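Local coordinates for lipoprotein, putative (Bacillus anthracis, PDB 4NOH) that is of unknown function but is a putative lipoprotein, possibly one that binds lipid, built around a mixed beta sheet, at residues 33-38 against 128-133; 44-49 against 118-123; 78-83 against 123-128; 7-12 against 135-140. All blocks are in the same frame, centred on the assembly; numbering follows the deposited sequence.

Interaction 1. Residues 33-38 against 128-133; sequences EAKLGT and AKISEP
A128 touches the strand only lightly, and the grip begins at I130. Its carbonyl O accepts the ammonium of K35 in the carbonyl plane, on a lone pair, with NZ 2.8 Å from I130 O. K35 reaches it because CG stands anti to the carbonyl carbon (chi1 -69°) and the chain is straight beyond that, so its methylenes run alongside the loop. Lysine suits the place: the chain is buried and apolar, while NZ also bonds Y127 O and the charge makes a cation-pi contact with Y127. I130 CB points toward the strand, with CG2 3.9 Å from K35 CD, and the side chain also meets I46 of strand 42-48. The loop links helix 124-128 to strand 134-142, which pairs antiparallel with strand 26-39 in the central mixed sheet. Further along, E132 bends at chi2 (67°), and its CG settles 3.6 Å from G37 CA, an approach eased by the bare glycine. OE1 of E132 accepts a hydrogen bond from water 1 at 2.6 Å, and that water accepts from T38 N at 3.0 Å. At P133, just before strand 134-142 begins, L36 N donates to P133 O at 3.1 Å, nearly along the C=O axis, and K35 CA adds a CH...O contact to P133 O at 3.2 Å. The proline ring also touches the strand, CD lying 3.4 Å from L36 O.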
loop_
_atom_site.group_PDB
_atom_site.type_symbol
_atom_site.label_atom_id
_atom_site.label_comp_id
_atom_site.label_asym_id
_atom_site.label_seq_id
_atom_site.Cartn_x
_atom_site.Cartn_y
_atom_site.Cartn_z
ATOM N N GLU A 33 -0.438 -7.975 2.639
ATOM C CA GLU A 33 -0.768 -7.712 4.018
ATOM C C GLU A 33 0.109 -6.595 4.578
ATOM O O GLU A 33 1.303 -6.462 4.256
ATOM C CB GLU A 33 -0.539 -8.965 4.855
ATOM C CG GLU A 33 -0.924 -8.819 6.301
ATOM C CD GLU A 33 -0.483 -9.999 7.138
ATOM O OE1 GLU A 33 -1.176 -11.036 7.063
ATOM O OE2 GLU A 33 0.523 -9.886 7.889
ATOM N N ALA A 34 -0.488 -5.764 5.427
ATOM C CA ALA A 34 0.253 -4.736 6.121
ATOM C C ALA A 34 -0.399 -4.504 7.475
ATOM O O ALA A 34 -1.472 -5.058 7.766
ATOM C CB ALA A 34 0.278 -3.441 5.307
ATOM N N LYS A 35 0.259 -3.726 8.317
ATOM C CA LYS A 35 -0.280 -3.353 9.621
ATOM C C LYS A 35 -0.418 -1.834 9.667
ATOM O O LYS A 35 0.486 -1.107 9.239
ATOM C CB LYS A 35 0.640 -3.854 10.726
ATOM C CG LYS A 35 0.632 -5.362 10.863
ATOM C CD LYS A 35 1.676 -5.943 11.800
ATOM C CE LYS A 35 1.545 -7.461 11.859
ATOM N NZ LYS A 35 2.551 -8.099 12.764
ATOM N N LEU A 36 -1.601 -1.365 10.053
ATOM C CA LEU A 36 -1.901 0.070 10.090
ATOM C C LEU A 36 -1.796 0.557 11.518
ATOM O O LEU A 36 -2.498 0.072 12.406
ATOM C CB LEU A 36 -3.304 0.365 9.534
ATOM C CG LEU A 36 -3.759 1.823 9.468
ATOM C CD1 LEU A 36 -2.938 2.577 8.446
ATOM C CD2 LEU A 36 -5.242 1.843 9.128
ATOM N N GLY A 37 -0.864 1.477 11.742
ATOM C CA GLY A 37 -0.641 2.044 13.057
ATOM C C GLY A 37 -0.533 3.550 12.994
ATOM O O GLY A 37 -0.875 4.167 11.991
ATOM N N THR A 38 -0.133 4.144 14.109
ATOM C CA THR A 38 0.133 5.577 14.163
ATOM C C THR A 38 1.529 5.826 14.719
ATOM O O THR A 38 2.088 4.999 15.460
ATOM C CB THR A 38 -0.815 6.326 15.079
ATOM O OG1 THR A 38 -0.814 5.694 16.363
ATOM C CG2 THR A 38 -2.212 6.374 14.513
ATOM N N ALA A 128 6.994 -9.326 12.497
ATOM C CA ALA A 128 6.317 -10.360 13.259
ATOM C C ALA A 128 6.021 -9.903 14.675
ATOM O O ALA A 128 5.101 -10.397 15.296
ATOM C CB ALA A 128 7.151 -11.641 13.275
ATOM N N LYS A 129 6.812 -8.968 15.169
ATOM C CA LYS A 129 6.691 -8.480 16.535
ATOM C C LYS A 129 5.751 -7.297 16.689
ATOM O O LYS A 129 5.475 -6.870 17.819
ATOM C CB LYS A 129 8.088 -8.089 17.043
ATOM C CG LYS A 129 9.076 -9.246 16.985
ATOM C CD LYS A 129 10.448 -8.936 17.591
ATOM C CE LYS A 129 11.131 -7.750 16.939
ATOM N NZ LYS A 129 12.500 -7.475 17.462
ATOM N N ILE A 130 5.273 -6.742 15.572
ATOM C CA ILE A 130 4.405 -5.552 15.615
ATOM C C ILE A 130 2.965 -5.990 15.920
ATOM O O ILE A 130 2.417 -6.872 15.252
ATOM C CB ILE A 130 4.532 -4.758 14.302
ATOM C CG1 ILE A 130 5.964 -4.255 14.173
ATOM C CG2 ILE A 130 3.579 -3.575 14.281
ATOM C CD1 ILE A 130 6.218 -3.489 12.907
ATOM N N SER A 131 2.358 -5.411 16.951
ATOM C CA SER A 131 1.030 -5.853 17.372
ATOM C C SER A 131 -0.182 -5.233 16.672
ATOM O O SER A 131 -1.303 -5.752 16.858
ATOM C CB SER A 131 0.897 -5.659 18.885
ATOM O OG SER A 131 1.012 -4.296 19.179
ATOM N N GLU A 132 0.048 -4.167 15.884
ATOM C CA GLU A 132 -0.972 -3.394 15.149
ATOM C C GLU A 132 -1.880 -4.236 14.270
ATOM O O GLU A 132 -1.459 -5.283 13.754
ATOM C CB GLU A 132 -0.312 -2.320 14.260
ATOM C CG GLU A 132 -0.052 -0.963 14.911
ATOM C CD GLU A 132 0.981 -0.970 16.018
ATOM O OE1 GLU A 132 0.967 -0.019 16.825
ATOM O OE2 GLU A 132 1.802 -1.907 16.099
ATOM N N PRO A 133 -3.111 -3.732 14.040
ATOM C CA PRO A 133 -4.084 -4.469 13.262
ATOM C C PRO A 133 -3.632 -4.698 11.830
ATOM O O PRO A 133 -3.085 -3.794 11.187
ATOM C CB PRO A 133 -5.353 -3.594 13.318
ATOM C CG PRO A 133 -4.908 -2.245 13.763
ATOM C CD PRO A 133 -3.615 -2.413 14.488
HETATM O O HOH W 1 0.066 2.386 16.490
#

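Interaction 2. Residues 44-49 against 118-123; sequences VLIMNK and MYAVVS
The small methyl of A120 is the shallow spot into which the neighbouring strand presses its larger side chains. V44 brings CG2 to 3.9 Å from A120 CB, and I46, two residues on along the strand, comes in on the same face with CG1 4.3 Å from A120 CB. The I46 and V122 side chains pass at a slant, CG2 to CG2 4.1 Å, I46 reaching diagonally past its own partner A120. The strands, 44-48 and 118-122, run parallel at 21° to each other, adjacent in the central mixed sheet and each leading into a helix at its C-terminal end. Their backbones follow the staggered parallel pattern: A120 N donates to L45 O at 2.8 Å and M47 N to A120 O at 2.9 Å. On the opposite face, selenomethionine M47 has CG tucked between its own N and C (chi1 65°), which brings it 3.9 Å from V121 CG2. V121 sends its other branch forward, CG1 lying 3.9 Å from K49 CA. L45 and Y119 come together at the other end, CD2 of L45 4.3 Å from CD2 of Y119, and I109 of strand 107-109 touches L45, M47 and Y119.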
loop_
_atom_site.group_PDB
_atom_site.type_symbol
_atom_site.label_atom_id
_atom_site.label_comp_id
_atom_site.label_asym_id
_atom_site.label_seq_id
_atom_site.Cartn_x
_atom_site.Cartn_y
_atom_site.Cartn_z
ATOM N N VAL A 44 0.635 5.251 9.741
ATOM C CA VAL A 44 1.753 4.579 9.054
ATOM C C VAL A 44 1.296 3.173 8.670
ATOM O O VAL A 44 0.720 2.459 9.484
ATOM C CB VAL A 44 3.048 4.563 9.894
ATOM C CG1 VAL A 44 2.870 3.871 11.215
ATOM C CG2 VAL A 44 4.190 3.949 9.101
ATOM N N LEU A 45 1.549 2.807 7.418
ATOM C CA LEU A 45 1.183 1.499 6.887
ATOM C C LEU A 45 2.494 0.745 6.812
ATOM O O LEU A 45 3.359 1.120 6.034
ATOM C CB LEU A 45 0.554 1.651 5.528
ATOM C CG LEU A 45 -0.167 0.479 4.882
ATOM C CD1 LEU A 45 -1.297 -0.057 5.754
ATOM C CD2 LEU A 45 -0.716 0.896 3.525
ATOM N N ILE A 46 2.605 -0.308 7.601
ATOM C CA ILE A 46 3.845 -1.067 7.803
ATOM C C ILE A 46 3.780 -2.426 7.105
ATOM O O ILE A 46 2.830 -3.197 7.288
ATOM C CB ILE A 46 4.097 -1.312 9.305
ATOM C CG1 ILE A 46 3.956 -0.013 10.130
ATOM C CG2 ILE A 46 5.485 -1.915 9.520
ATOM C CD1 ILE A 46 3.749 -0.218 11.621
HETATM N N MSE A 47 4.781 -2.732 6.310
HETATM C CA MSE A 47 4.813 -4.043 5.717
HETATM C C MSE A 47 6.165 -4.632 5.951
HETATM O O MSE A 47 7.092 -3.975 6.440
HETATM C CB MSE A 47 4.454 -4.018 4.240
HETATM C CG MSE A 47 5.434 -3.283 3.353
HETATM SE SE MSE A 47 4.582 -2.724 1.647
HETATM C CE MSE A 47 4.123 -0.878 2.089
ATOM N N ASN A 48 6.258 -5.917 5.676
ATOM C CA ASN A 48 7.522 -6.583 5.782
ATOM C C ASN A 48 8.247 -6.534 4.433
ATOM O O ASN A 48 7.673 -6.210 3.383
ATOM C CB ASN A 48 7.446 -7.999 6.373
ATOM C CG ASN A 48 6.718 -9.010 5.506
ATOM O OD1 ASN A 48 6.544 -8.857 4.304
ATOM N ND2 ASN A 48 6.341 -10.111 6.126
ATOM N N LYS A 49 9.539 -6.872 4.478
ATOM C CA LYS A 49 10.392 -6.840 3.285
ATOM C C LYS A 49 9.849 -7.739 2.173
ATOM O O LYS A 49 9.810 -7.352 1.007
ATOM C CB LYS A 49 11.809 -7.263 3.645
ATOM C CG LYS A 49 12.748 -7.263 2.462
ATOM C CD LYS A 49 14.125 -7.748 2.835
ATOM C CE LYS A 49 14.977 -7.862 1.590
ATOM N NZ LYS A 49 16.329 -8.362 1.899
HETATM N N MSE A 118 2.177 7.807 5.981
HETATM C CA MSE A 118 3.533 7.282 5.740
HETATM C C MSE A 118 3.449 5.798 5.507
HETATM O O MSE A 118 2.436 5.136 5.817
HETATM C CB MSE A 118 4.436 7.512 6.959
HETATM C CG MSE A 118 4.387 8.973 7.329
HETATM SE SE MSE A 118 5.687 9.341 8.737
HETATM C CE MSE A 118 4.728 8.486 10.225
ATOM N N TYR A 119 4.522 5.236 4.974
ATOM C CA TYR A 119 4.625 3.813 4.664
ATOM C C TYR A 119 5.953 3.348 5.229
ATOM O O TYR A 119 6.960 3.994 5.041
ATOM C CB TYR A 119 4.613 3.575 3.171
ATOM C CG TYR A 119 3.489 4.252 2.413
ATOM C CD1 TYR A 119 3.591 5.580 2.074
ATOM C CD2 TYR A 119 2.330 3.565 2.038
ATOM C CE1 TYR A 119 2.612 6.217 1.382
ATOM C CE2 TYR A 119 1.327 4.213 1.318
ATOM C CZ TYR A 119 1.482 5.543 1.012
ATOM O OH TYR A 119 0.533 6.212 0.306
ATOM N N ALA A 120 5.972 2.242 5.926
ATOM C CA ALA A 120 7.233 1.743 6.503
ATOM C C ALA A 120 7.471 0.320 6.063
ATOM O O ALA A 120 6.525 -0.441 5.890
ATOM C CB ALA A 120 7.221 1.833 8.013
ATOM N N VAL A 121 8.739 -0.039 5.865
ATOM C CA VAL A 121 9.081 -1.399 5.525
ATOM C C VAL A 121 10.127 -1.846 6.519
ATOM O O VAL A 121 11.161 -1.195 6.668
ATOM C CB VAL A 121 9.569 -1.547 4.082
ATOM C CG1 VAL A 121 9.810 -3.011 3.740
ATOM C CG2 VAL A 121 8.578 -0.918 3.096
ATOM N N VAL A 122 9.856 -2.978 7.149
ATOM C CA VAL A 122 10.776 -3.558 8.137
ATOM C C VAL A 122 11.078 -5.025 7.795
ATOM O O VAL A 122 10.447 -5.608 6.948
ATOM C CB VAL A 122 10.198 -3.476 9.566
ATOM C CG1 VAL A 122 10.000 -2.014 9.992
ATOM C CG2 VAL A 122 8.896 -4.252 9.694
ATOM N N SER A 123 12.097 -5.592 8.418
ATOM C CA SER A 123 12.422 -6.965 8.126
ATOM C C SER A 123 11.244 -7.877 8.504
ATOM O O SER A 123 10.398 -7.515 9.301
ATOM C CB SER A 123 13.676 -7.405 8.886
ATOM O OG SER A 123 13.419 -7.543 10.270
#

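Interaction 3. Residues 78-83 against 123-128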
loop_
_atom_site.group_PDB
_atom_site.type_symbol
_atom_site.label_atom_id
_atom_site.label_comp_id
_atom_site.label_asym_id
_atom_site.label_seq_id
_atom_site.Cartn_x
_atom_site.Cartn_y
_atom_site.Cartn_z
ATOM N N ILE A 78 16.790 -3.259 3.410
ATOM C CA ILE A 78 16.081 -3.392 4.667
ATOM C C ILE A 78 16.853 -4.375 5.514
ATOM O O ILE A 78 17.265 -5.416 5.020
ATOM C CB ILE A 78 14.682 -4.044 4.477
ATOM C CG1 ILE A 78 13.878 -3.399 3.350
ATOM C CG2 ILE A 78 13.925 -4.063 5.811
ATOM C CD1 ILE A 78 13.482 -1.989 3.620
ATOM N N SER A 79 17.028 -4.059 6.786
ATOM C CA SER A 79 17.667 -4.976 7.691
ATOM C C SER A 79 17.060 -4.745 9.059
ATOM O O SER A 79 16.409 -3.746 9.298
ATOM C CB SER A 79 19.186 -4.783 7.687
ATOM O OG SER A 79 19.844 -5.877 8.282
ATOM N N ASP A 80 17.234 -5.704 9.945
ATOM C CA ASP A 80 16.666 -5.584 11.275
ATOM C C ASP A 80 17.104 -4.352 11.995
ATOM O O ASP A 80 16.316 -3.778 12.716
ATOM C CB ASP A 80 17.016 -6.813 12.081
ATOM C CG ASP A 80 16.632 -8.047 11.339
ATOM O OD1 ASP A 80 17.413 -8.465 10.435
ATOM O OD2 ASP A 80 15.513 -8.526 11.562
ATOM N N GLU A 81 18.346 -3.919 11.756
ATOM C CA GLU A 81 18.869 -2.698 12.383
ATOM C C GLU A 81 18.515 -1.406 11.609
ATOM O O GLU A 81 18.852 -0.292 12.050
ATOM C CB GLU A 81 20.389 -2.780 12.517
ATOM C CG GLU A 81 21.219 -2.432 11.277
ATOM C CD GLU A 81 21.302 -3.537 10.227
ATOM O OE1 GLU A 81 20.581 -4.557 10.345
ATOM O OE2 GLU A 81 22.136 -3.392 9.285
ATOM N N ALA A 82 17.858 -1.538 10.453
ATOM C CA ALA A 82 17.559 -0.400 9.641
ATOM C C ALA A 82 16.319 -0.593 8.764
ATOM O O ALA A 82 16.428 -0.926 7.576
ATOM C CB ALA A 82 18.771 -0.062 8.771
ATOM N N GLY A 83 15.136 -0.425 9.360
ATOM C CA GLY A 83 13.894 -0.359 8.600
ATOM C C GLY A 83 13.815 0.996 7.913
ATOM O O GLY A 83 14.622 1.869 8.203
ATOM N N SER A 123 12.097 -5.592 8.418
ATOM C CA SER A 123 12.422 -6.965 8.126
ATOM C C SER A 123 11.244 -7.877 8.504
ATOM O O SER A 123 10.398 -7.515 9.301
ATOM C CB SER A 123 13.676 -7.405 8.886
ATOM O OG SER A 123 13.419 -7.543 10.270
ATOM N N ASP A 124 11.191 -9.048 7.902
ATOM C CA ASP A 124 10.145 -9.985 8.195
ATOM C C ASP A 124 10.134 -10.316 9.703
ATOM O O ASP A 124 9.078 -10.445 10.312
ATOM C CB ASP A 124 10.297 -11.276 7.369
ATOM C CG ASP A 124 10.044 -11.086 5.876
ATOM O OD1 ASP A 124 9.840 -9.945 5.397
ATOM O OD2 ASP A 124 10.016 -12.140 5.172
ATOM N N ALA A 125 11.312 -10.453 10.320
ATOM C CA ALA A 125 11.365 -10.776 11.741
ATOM C C ALA A 125 10.849 -9.617 12.594
ATOM O O ALA A 125 10.198 -9.836 13.612
ATOM C CB ALA A 125 12.779 -11.162 12.149
ATOM N N GLU A 126 11.178 -8.394 12.199
ATOM C CA GLU A 126 10.731 -7.214 12.923
ATOM C C GLU A 126 9.218 -7.048 12.815
ATOM O O GLU A 126 8.533 -6.675 13.804
ATOM C CB GLU A 126 11.484 -5.954 12.440
ATOM C CG GLU A 126 12.944 -5.902 12.900
ATOM C CD GLU A 126 13.086 -5.644 14.383
ATOM O OE1 GLU A 126 12.653 -4.563 14.846
ATOM O OE2 GLU A 126 13.665 -6.501 15.099
ATOM N N TYR A 127 8.697 -7.335 11.641
ATOM C CA TYR A 127 7.254 -7.196 11.384
ATOM C C TYR A 127 6.437 -8.149 12.251
ATOM O O TYR A 127 5.360 -7.790 12.733
ATOM C CB TYR A 127 6.979 -7.462 9.916
ATOM C CG TYR A 127 5.521 -7.431 9.479
ATOM C CD1 TYR A 127 4.923 -6.257 9.070
ATOM C CD2 TYR A 127 4.781 -8.584 9.407
ATOM C CE1 TYR A 127 3.603 -6.219 8.638
ATOM C CE2 TYR A 127 3.455 -8.569 8.977
ATOM C CZ TYR A 127 2.885 -7.373 8.571
ATOM O OH TYR A 127 1.578 -7.347 8.139
ATOM N N ALA A 128 6.994 -9.326 12.497
ATOM C CA ALA A 128 6.317 -10.360 13.259
ATOM C C ALA A 128 6.021 -9.903 14.675
ATOM O O ALA A 128 5.101 -10.397 15.296
ATOM C CB ALA A 128 7.151 -11.641 13.275
HETATM O O HOH W 2 13.583 -3.671 9.916
HETATM O O HOH W 3 14.809 -8.970 14.197
#
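A type I beta turn, S79 to A82, docks against the N-terminus of helix 124-128, whose N-cap residue is S123. The serine side chain works in both directions. Its OG accepts from E126 N at 3.1 Å, the classic capping bond, and donates to D80 OD2 at 2.6 Å. With OG set between its own N and C (chi1 71°), the hydroxyl is turned to face the first turn of the helix, where a short polar side chain is well suited to capping. It meets D80 from above the carboxylate plane, 61° out of it. D80 is placed by its CG standing anti to the carbonyl carbon, which swings the carboxylate across to the helix end, while A125 CB stays at its fringe. I78 supplies the apolar part: CG2 lies over the cap backbone, 3.5 Å from S123 N, and the same side chain touches V121 of the strand. Two waters close the polar seam. Water 2 donates to S79 O and accepts from S123 N, both at 2.9 Å; water 3 donates to D80 OD2 at 2.8 Å and to E126 OE2 at 2.9 Å. The acids D80 and E126 come within 4.5 Å between OD2 and OE2, but this water bridges the two and K129 pairs with E126. D80 should also gain from the helix N-terminus nearby, so both carboxylates are probably ionised despite their closeness.

Interaction 4. Residues 7-12 against 135-140; sequences VMYGDE and KTIGLA
V7, Y9, I137 and L139 project to one face of an antiparallel pair of strands, and each meets its neighbours in its own way. V7 and I137 run alongside each other in the same direction, CG1 of V7 4.0 Å from CG2 of I137; the V7 and L139 side chains meet at a slant, CG2 of V7 to CD1 of L139 3.8 Å. Y9 runs beside I137, with its CD2 4.0 Å from I137 CG1, while its ring stacks on Y115 and its hydroxyl bonds H164. Strands 5-10 and 134-142 are neighbours in the central mixed sheet, with strand 162-166 on the far side of 5-10. On the reverse face, covered by helix 12-21, selenomethionine M8 folds at chi3, setting CE 3.9 Å from A140 CB; its CG sits 3.6 Å from G138 O, close packing over a residue without a side chain. G10 adopts phi 162° and psi -162°, a backbone shape suited to glycine, and its O receives T136 N at 2.8 Å. Just beyond, the chain turns into the helix, and T136 OG1 rests 3.3 Å from E12 CB. K135 bends at chi2 and slants over D11, its NZ forming a salt bridge 2.9 Å from D11 OD1, from above the carboxylate plane, and another with E161.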
loop_
_atom_site.group_PDB
_atom_site.type_symbol
_atom_site.label_atom_id
_atom_site.label_comp_id
_atom_site.label_asym_id
_atom_site.label_seq_id
_atom_site.Cartn_x
_atom_site.Cartn_y
_atom_site.Cartn_z
ATOM N N VAL A 7 -6.685 0.053 -6.577
ATOM C CA VAL A 7 -6.050 -0.328 -5.317
ATOM C C VAL A 7 -7.084 -0.076 -4.227
ATOM O O VAL A 7 -7.702 0.986 -4.197
ATOM C CB VAL A 7 -4.759 0.451 -5.022
ATOM C CG1 VAL A 7 -4.261 0.190 -3.598
ATOM C CG2 VAL A 7 -3.671 0.089 -6.033
HETATM N N MSE A 8 -7.275 -1.050 -3.362
HETATM C CA MSE A 8 -8.245 -0.973 -2.277
HETATM C C MSE A 8 -7.584 -1.365 -0.983
HETATM O O MSE A 8 -6.621 -2.142 -0.954
HETATM C CB MSE A 8 -9.465 -1.849 -2.575
HETATM C CG MSE A 8 -9.127 -3.287 -2.885
HETATM SE SE MSE A 8 -10.665 -4.230 -3.718
HETATM C CE MSE A 8 -10.291 -3.651 -5.545
ATOM N N TYR A 9 -8.120 -0.856 0.119
ATOM C CA TYR A 9 -7.548 -1.054 1.418
ATOM C C TYR A 9 -8.627 -1.382 2.393
ATOM O O TYR A 9 -9.686 -0.771 2.372
ATOM C CB TYR A 9 -6.897 0.233 1.933
ATOM C CG TYR A 9 -5.910 0.898 1.009
ATOM C CD1 TYR A 9 -6.351 1.744 0.001
ATOM C CD2 TYR A 9 -4.540 0.735 1.175
ATOM C CE1 TYR A 9 -5.462 2.409 -0.811
ATOM C CE2 TYR A 9 -3.622 1.391 0.350
ATOM C CZ TYR A 9 -4.093 2.218 -0.655
ATOM O OH TYR A 9 -3.190 2.829 -1.500
ATOM N N GLY A 10 -8.359 -2.316 3.288
ATOM C CA GLY A 10 -9.388 -2.623 4.300
ATOM C C GLY A 10 -9.136 -3.943 4.943
ATOM O O GLY A 10 -8.015 -4.469 4.946
ATOM N N ASP A 11 -10.160 -4.470 5.581
ATOM C CA ASP A 11 -10.031 -5.807 6.132
ATOM C C ASP A 11 -9.969 -6.801 5.003
ATOM O O ASP A 11 -10.611 -6.617 3.977
ATOM C CB ASP A 11 -11.248 -6.160 7.018
ATOM C CG ASP A 11 -11.100 -5.705 8.433
ATOM O OD1 ASP A 11 -10.130 -4.949 8.772
ATOM O OD2 ASP A 11 -11.955 -6.177 9.227
ATOM N N GLU A 12 -9.225 -7.887 5.207
ATOM C CA GLU A 12 -9.146 -8.934 4.206
ATOM C C GLU A 12 -10.516 -9.342 3.702
ATOM O O GLU A 12 -10.706 -9.517 2.504
ATOM C CB GLU A 12 -8.379 -10.175 4.713
ATOM C CG GLU A 12 -8.227 -11.246 3.609
ATOM C CD GLU A 12 -7.418 -12.479 4.012
ATOM O OE1 GLU A 12 -6.897 -12.518 5.140
ATOM O OE2 GLU A 12 -7.302 -13.417 3.181
ATOM N N LYS A 135 -4.196 -5.330 7.912
ATOM C CA LYS A 135 -5.081 -4.846 6.886
ATOM C C LYS A 135 -4.571 -5.432 5.580
ATOM O O LYS A 135 -3.413 -5.859 5.472
ATOM C CB LYS A 135 -5.080 -3.303 6.815
ATOM C CG LYS A 135 -5.749 -2.601 8.008
ATOM C CD LYS A 135 -7.280 -2.758 7.976
ATOM C CE LYS A 135 -7.986 -1.931 9.048
ATOM N NZ LYS A 135 -9.456 -2.188 9.087
ATOM N N THR A 136 -5.437 -5.461 4.593
ATOM C CA THR A 136 -5.101 -5.948 3.271
ATOM C C THR A 136 -5.094 -4.811 2.255
ATOM O O THR A 136 -5.986 -3.946 2.266
ATOM C CB THR A 136 -6.107 -7.033 2.831
ATOM O OG1 THR A 136 -5.964 -8.151 3.703
ATOM C CG2 THR A 136 -5.867 -7.440 1.378
ATOM N N ILE A 137 -4.064 -4.782 1.423
ATOM C CA ILE A 137 -3.969 -3.894 0.302
ATOM C C ILE A 137 -4.179 -4.767 -0.898
ATOM O O ILE A 137 -3.402 -5.681 -1.150
ATOM C CB ILE A 137 -2.572 -3.246 0.185
ATOM C CG1 ILE A 137 -2.180 -2.480 1.458
ATOM C CG2 ILE A 137 -2.477 -2.360 -1.049
ATOM C CD1 ILE A 137 -0.694 -2.461 1.674
ATOM N N GLY A 138 -5.236 -4.491 -1.638
ATOM C CA GLY A 138 -5.556 -5.265 -2.805
ATOM C C GLY A 138 -5.422 -4.477 -4.084
ATOM O O GLY A 138 -5.769 -3.306 -4.150
ATOM N N LEU A 139 -4.840 -5.085 -5.094
ATOM C CA LEU A 139 -4.749 -4.524 -6.409
ATOM C C LEU A 139 -5.595 -5.394 -7.321
ATOM O O LEU A 139 -5.379 -6.580 -7.400
ATOM C CB LEU A 139 -3.302 -4.485 -6.923
ATOM C CG LEU A 139 -3.189 -4.135 -8.401
ATOM C CD1 LEU A 139 -3.709 -2.725 -8.658
ATOM C CD2 LEU A 139 -1.771 -4.317 -8.949
ATOM N N ALA A 140 -6.571 -4.810 -7.990
ATOM C CA ALA A 140 -7.370 -5.517 -8.993
ATOM C C ALA A 140 -7.156 -4.853 -10.358
ATOM O O ALA A 140 -7.364 -3.636 -10.506
ATOM C CB ALA A 140 -8.829 -5.470 -8.631
#

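Interactions 1, 2 and 4 belong to one mixed sheet, with strand 26-39 between the strand pairs of interactions 2 and 4. On one side, K35 O bonds I46 N at 2.8 Å, tying interaction 1 to interaction 2; on the other, A34 O bonds K135 N at 2.7 Å, tying it to interaction 4. Interactions 2 and 4 also meet across that strand, L45 CD2 lying 3.8 Å from I137 CD1. Interaction 3 lies on the surface, past the C-terminal end of strand 118-122: S123, just after the strand of interaction 2, caps the helix, and E33 OE2 of interaction 1 bonds Y127 OH at 2.8 Å. Interactions 3 and 4 stand farthest apart, about 22 Å between centres.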